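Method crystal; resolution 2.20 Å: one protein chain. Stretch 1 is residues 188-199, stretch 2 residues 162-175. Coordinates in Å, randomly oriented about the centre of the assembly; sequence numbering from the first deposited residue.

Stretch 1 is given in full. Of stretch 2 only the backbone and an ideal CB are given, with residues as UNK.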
# COMPACT_ATOMS: atom_id res chain seq x y z
N GLY A 188 -43.51 -27.01 -11.40
CA GLY A 188 -43.31 -28.45 -11.53
C GLY A 188 -42.06 -28.89 -12.28
O GLY A 188 -42.10 -29.86 -13.03
N ILE A 189 -40.94 -28.20 -12.08
CA ILE A 189 -39.73 -28.54 -12.82
C ILE A 189 -38.75 -29.41 -12.03
O ILE A 189 -38.02 -30.22 -12.59
CB ILE A 189 -38.99 -27.29 -13.35
CG1 ILE A 189 -38.43 -26.46 -12.19
CG2 ILE A 189 -39.91 -26.46 -14.24
CD1 ILE A 189 -37.70 -25.20 -12.65
N PHE A 190 -38.75 -29.25 -10.71
CA PHE A 190 -37.75 -29.91 -9.87
C PHE A 190 -37.85 -31.44 -9.86
O PHE A 190 -36.83 -32.14 -9.70
CB PHE A 190 -37.81 -29.33 -8.47
CG PHE A 190 -37.42 -27.89 -8.41
CD1 PHE A 190 -36.10 -27.51 -8.56
CD2 PHE A 190 -38.38 -26.91 -8.21
CE1 PHE A 190 -35.74 -26.18 -8.51
CE2 PHE A 190 -38.04 -25.58 -8.16
CZ PHE A 190 -36.70 -25.22 -8.30
N GLY A 191 -39.05 -31.97 -10.04
CA GLY A 191 -39.24 -33.40 -10.19
C GLY A 191 -38.53 -33.94 -11.42
O GLY A 191 -38.28 -35.13 -11.54
N LYS A 192 -38.22 -33.05 -12.36
CA LYS A 192 -37.52 -33.45 -13.58
C LYS A 192 -36.00 -33.53 -13.37
O LYS A 192 -35.31 -34.19 -14.14
CB LYS A 192 -37.81 -32.45 -14.71
CG LYS A 192 -39.21 -32.58 -15.30
CD LYS A 192 -39.41 -33.99 -15.87
CE LYS A 192 -40.83 -34.23 -16.37
NZ LYS A 192 -40.90 -35.51 -17.13
N MET A 193 -35.50 -32.83 -12.35
CA MET A 193 -34.07 -32.70 -12.13
C MET A 193 -33.73 -33.10 -10.69
O MET A 193 -33.43 -32.24 -9.86
CB MET A 193 -33.60 -31.25 -12.39
CG MET A 193 -33.97 -30.74 -13.80
SD MET A 193 -33.61 -28.98 -14.03
CE MET A 193 -34.88 -28.26 -12.98
N PRO A 194 -33.80 -34.41 -10.40
CA PRO A 194 -33.69 -34.92 -9.03
C PRO A 194 -32.26 -34.80 -8.47
O PRO A 194 -32.08 -35.02 -7.28
CB PRO A 194 -34.13 -36.39 -9.15
CG PRO A 194 -33.80 -36.78 -10.57
CD PRO A 194 -33.96 -35.50 -11.40
N LYS A 195 -31.28 -34.44 -9.30
CA LYS A 195 -29.91 -34.21 -8.83
C LYS A 195 -29.56 -32.72 -8.74
O LYS A 195 -28.42 -32.39 -8.44
CB LYS A 195 -28.87 -34.91 -9.73
CG LYS A 195 -29.07 -36.42 -9.88
CD LYS A 195 -28.30 -36.99 -11.08
CE LYS A 195 -26.81 -36.81 -10.91
NZ LYS A 195 -26.00 -37.63 -11.86
N LEU A 196 -30.52 -31.83 -9.00
CA LEU A 196 -30.20 -30.40 -9.04
C LEU A 196 -29.61 -29.87 -7.71
O LEU A 196 -30.24 -30.00 -6.66
CB LEU A 196 -31.42 -29.58 -9.43
CG LEU A 196 -31.15 -28.09 -9.65
CD1 LEU A 196 -30.17 -27.84 -10.82
CD2 LEU A 196 -32.46 -27.38 -9.90
N LYS A 197 -28.41 -29.28 -7.76
CA LYS A 197 -27.77 -28.77 -6.54
C LYS A 197 -27.67 -27.25 -6.49
O LYS A 197 -27.85 -26.65 -5.44
CB LYS A 197 -26.39 -29.40 -6.34
CG LYS A 197 -26.42 -30.92 -6.22
CD LYS A 197 -25.00 -31.51 -6.19
CE LYS A 197 -25.05 -33.02 -5.97
NZ LYS A 197 -25.73 -33.77 -7.11
N GLN A 198 -27.40 -26.63 -7.64
CA GLN A 198 -27.19 -25.18 -7.67
C GLN A 198 -28.22 -24.47 -8.53
O GLN A 198 -28.38 -24.77 -9.73
CB GLN A 198 -25.75 -24.83 -8.14
CG GLN A 198 -25.41 -23.34 -8.03
CD GLN A 198 -25.52 -22.81 -6.60
OE1 GLN A 198 -25.07 -23.46 -5.65
NE2 GLN A 198 -26.19 -21.65 -6.44
N LEU A 199 -28.93 -23.53 -7.92
CA LEU A 199 -29.98 -22.79 -8.58
C LEU A 199 -29.63 -21.31 -8.57
O LEU A 199 -29.87 -20.63 -7.57
CB LEU A 199 -31.32 -23.05 -7.87
CG LEU A 199 -32.57 -22.44 -8.52
CD1 LEU A 199 -32.62 -22.77 -10.00
CD2 LEU A 199 -33.85 -22.94 -7.82
N UNK A 162 -41.20 -22.06 -20.29
CA UNK A 162 -42.23 -23.09 -20.15
C UNK A 162 -41.57 -24.28 -19.50
O UNK A 162 -40.37 -24.54 -19.73
CB UNK A 162 -42.86 -23.46 -21.49
N UNK A 163 -42.33 -24.95 -18.65
CA UNK A 163 -41.84 -26.07 -17.85
C UNK A 163 -41.20 -27.17 -18.68
O UNK A 163 -40.36 -27.88 -18.18
CB UNK A 163 -42.99 -26.66 -17.03
N UNK A 164 -41.62 -27.32 -19.94
CA UNK A 164 -41.18 -28.48 -20.72
C UNK A 164 -39.73 -28.40 -21.21
O UNK A 164 -39.20 -29.37 -21.75
CB UNK A 164 -42.10 -28.65 -21.93
N UNK A 165 -39.08 -27.26 -20.96
CA UNK A 165 -37.66 -27.09 -21.29
C UNK A 165 -36.86 -28.09 -20.49
O UNK A 165 -35.86 -28.63 -20.98
CB UNK A 165 -37.18 -25.66 -21.01
N UNK A 166 -37.34 -28.37 -19.28
CA UNK A 166 -36.64 -29.23 -18.33
C UNK A 166 -36.95 -30.72 -18.43
O UNK A 166 -36.40 -31.51 -17.64
CB UNK A 166 -36.96 -28.76 -16.91
N UNK A 167 -37.80 -31.11 -19.39
CA UNK A 167 -38.27 -32.50 -19.53
C UNK A 167 -37.14 -33.54 -19.50
O UNK A 167 -37.26 -34.57 -18.85
CB UNK A 167 -39.05 -32.64 -20.84
N UNK A 168 -36.03 -33.29 -20.21
CA UNK A 168 -35.01 -34.33 -20.36
C UNK A 168 -33.71 -34.08 -19.57
O UNK A 168 -32.68 -34.74 -19.78
CB UNK A 168 -34.67 -34.48 -21.84
N UNK A 169 -33.76 -33.13 -18.64
CA UNK A 169 -32.54 -32.70 -17.93
C UNK A 169 -32.35 -33.47 -16.62
O UNK A 169 -32.19 -32.88 -15.56
CB UNK A 169 -32.60 -31.20 -17.64
N UNK A 170 -32.38 -34.79 -16.70
CA UNK A 170 -32.36 -35.63 -15.50
C UNK A 170 -30.99 -35.59 -14.83
O UNK A 170 -30.86 -35.89 -13.65
CB UNK A 170 -32.73 -37.07 -15.85
N UNK A 171 -29.96 -35.23 -15.59
CA UNK A 171 -28.65 -35.15 -14.98
C UNK A 171 -28.24 -33.78 -14.50
O UNK A 171 -27.16 -33.63 -13.93
CB UNK A 171 -27.60 -35.65 -15.98
N UNK A 172 -29.10 -32.78 -14.71
CA UNK A 172 -28.77 -31.40 -14.35
C UNK A 172 -28.42 -31.20 -12.87
O UNK A 172 -29.17 -31.63 -11.96
CB UNK A 172 -29.95 -30.49 -14.71
N UNK A 173 -27.29 -30.55 -12.63
CA UNK A 173 -26.83 -30.26 -11.28
C UNK A 173 -26.71 -28.78 -11.00
O UNK A 173 -26.81 -28.36 -9.83
CB UNK A 173 -25.48 -30.93 -11.03
N UNK A 174 -26.51 -27.99 -12.05
CA UNK A 174 -26.41 -26.54 -11.92
C UNK A 174 -27.19 -25.82 -13.00
O UNK A 174 -27.09 -26.16 -14.17
CB UNK A 174 -24.94 -26.10 -11.96
N UNK A 175 -27.93 -24.80 -12.57
CA UNK A 175 -28.66 -23.92 -13.45
C UNK A 175 -28.12 -22.53 -13.22
O UNK A 175 -28.04 -22.07 -12.09
CB UNK A 175 -30.17 -23.99 -13.21

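Positions 162, 164 and 165 find nothing of stretch 1 within reach of the CB and are little constrained by it; they are Pro-162, His-164 and Leu-165. At 163 the CB points toward stretch 1, 4.2 Å from Ile-189 CG2, so a small side chain would suit. It is Ser-163, whose OG lies 4.1 Å from Ile-189 CG2.

The CB at 166 points toward an apolar hollow, 4.4 Å from both Ile-189 CB and Met-193 SD. A large apolar or aromatic group is expected. Phe-166 fills the space: Ile-189 CD1 sits over one ring face, 4.2 Å from the centroid, while Met-193 SD approaches obliquely, 3.6 Å from Phe-166 CD1.

At 167 the CB points away, yet Lys-192 NZ is 5.0 Å from it, favouring an acidic or polar residue. Asp-167 places OD1 4.4 Å from Lys-192 NZ, too far for a salt bridge; a water donates to both Asp-167 O and Lys-192 O. Position 168 faces away and is Asp-168.

The CB at 169 points sideways, 4.1 Å from Met-193 CG, which suits an aliphatic group; Leu-169 packs there through its CB. Position 170 turns away, leaving its choice open, and Glu-170 meets stretch 1 largely through backbone, its CA 3.6 Å from Lys-192 O.

Position 171 also points away, but Lys-195 NZ lies 4.8 Å from its CB, so Asn, Asp or another acceptor would serve. Asn-171 accepts a hydrogen bond from Lys-195 NZ at OD1, 2.9 Å.

At 172 the CB is 4.0 Å from Met-193 SD and 4.7 Å from Leu-196 CD1, calling for a branched or other apolar side chain. Leu-172 brings CD2 to 3.7 Å from Met-193 SD.

At 173 the CB points sideways, and the amino groups of Lys-195 and Lys-197 offer positive charge nearby, where Glu, Asp or Gln would be apt. Glu-173 makes a salt bridge from OE1 to Lys-197 NZ, 3.0 Å; a water lies 2.7 Å from Glu-173 OE2 and accepts from Lys-195 NZ at 2.8 Å. The Glu-173 backbone O receives both Lys-197 N, 2.8 Å, and Gln-198 N, 2.9 Å.

From here the two stretches pair as parallel strands. The CB at 174 shares a face with Gln-198 CB, 4.1 Å away, so a small residue fits easily; it is Ser-174. Position 175 shares the other face with Leu-199, near Leu-196 too, and favours a beta-branched aliphatic. Ile-175 reaches Met-193 CE and Leu-196 CD2 with CD1, each 3.9 Å, and its N donates to Gln-198 O, 2.9 Å.

Stretch 2 162-175: PSHLFDDLENLESI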
# COMPACT_ATOMS: atom_id res chain seq x y z
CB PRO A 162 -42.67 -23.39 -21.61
CG PRO A 162 -42.34 -22.12 -22.36
CD PRO A 162 -41.04 -21.60 -21.68
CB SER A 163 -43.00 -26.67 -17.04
OG SER A 163 -43.46 -25.75 -16.06
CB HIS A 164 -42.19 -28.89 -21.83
CG HIS A 164 -42.23 -27.97 -23.02
ND1 HIS A 164 -43.21 -27.00 -23.19
CD2 HIS A 164 -41.48 -27.93 -24.15
CE1 HIS A 164 -43.03 -26.39 -24.35
NE2 HIS A 164 -41.99 -26.93 -24.95
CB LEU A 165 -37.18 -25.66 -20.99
CG LEU A 165 -35.69 -25.36 -21.27
CD1 LEU A 165 -35.39 -25.14 -22.78
CD2 LEU A 165 -35.25 -24.18 -20.48
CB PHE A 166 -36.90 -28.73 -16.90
CG PHE A 166 -36.59 -27.26 -16.72
CD1 PHE A 166 -35.31 -26.85 -16.42
CD2 PHE A 166 -37.58 -26.31 -16.89
CE1 PHE A 166 -35.01 -25.50 -16.27
CE2 PHE A 166 -37.29 -24.96 -16.75
CZ PHE A 166 -35.99 -24.55 -16.43
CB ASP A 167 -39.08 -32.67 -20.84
CG ASP A 167 -40.59 -32.42 -20.65
OD1 ASP A 167 -40.99 -31.88 -19.60
OD2 ASP A 167 -41.39 -32.75 -21.57
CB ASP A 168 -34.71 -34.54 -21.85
CG ASP A 168 -35.94 -35.01 -22.64
OD1 ASP A 168 -36.72 -35.81 -22.09
OD2 ASP A 168 -36.13 -34.56 -23.78
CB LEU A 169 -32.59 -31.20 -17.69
CG LEU A 169 -32.90 -30.41 -18.96
CD1 LEU A 169 -32.86 -28.92 -18.70
CD2 LEU A 169 -31.96 -30.80 -20.09
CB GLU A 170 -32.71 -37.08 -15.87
CG GLU A 170 -31.70 -37.71 -16.82
CD GLU A 170 -32.22 -38.97 -17.50
OE1 GLU A 170 -33.45 -39.10 -17.64
OE2 GLU A 170 -31.41 -39.84 -17.89
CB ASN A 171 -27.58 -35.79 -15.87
CG ASN A 171 -27.42 -37.28 -15.58
OD1 ASN A 171 -27.32 -37.68 -14.42
ND2 ASN A 171 -27.44 -38.10 -16.63
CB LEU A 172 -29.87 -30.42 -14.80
CG LEU A 172 -29.29 -29.05 -15.19
CD1 LEU A 172 -28.27 -29.20 -16.31
CD2 LEU A 172 -30.39 -28.04 -15.59
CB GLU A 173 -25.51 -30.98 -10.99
CG GLU A 173 -25.64 -32.52 -11.11
CD GLU A 173 -24.47 -33.25 -10.46
OE1 GLU A 173 -24.03 -32.86 -9.36
OE2 GLU A 173 -23.98 -34.22 -11.06
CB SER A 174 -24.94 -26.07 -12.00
OG SER A 174 -24.12 -26.97 -11.27
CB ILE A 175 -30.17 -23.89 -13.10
CG1 ILE A 175 -30.88 -25.07 -13.75
CG2 ILE A 175 -30.80 -22.57 -13.57
CD1 ILE A 175 -32.31 -25.34 -13.18
O HOH W 1 -36.07 -35.69 -16.85
O HOH W 2 -25.32 -35.27 -13.11
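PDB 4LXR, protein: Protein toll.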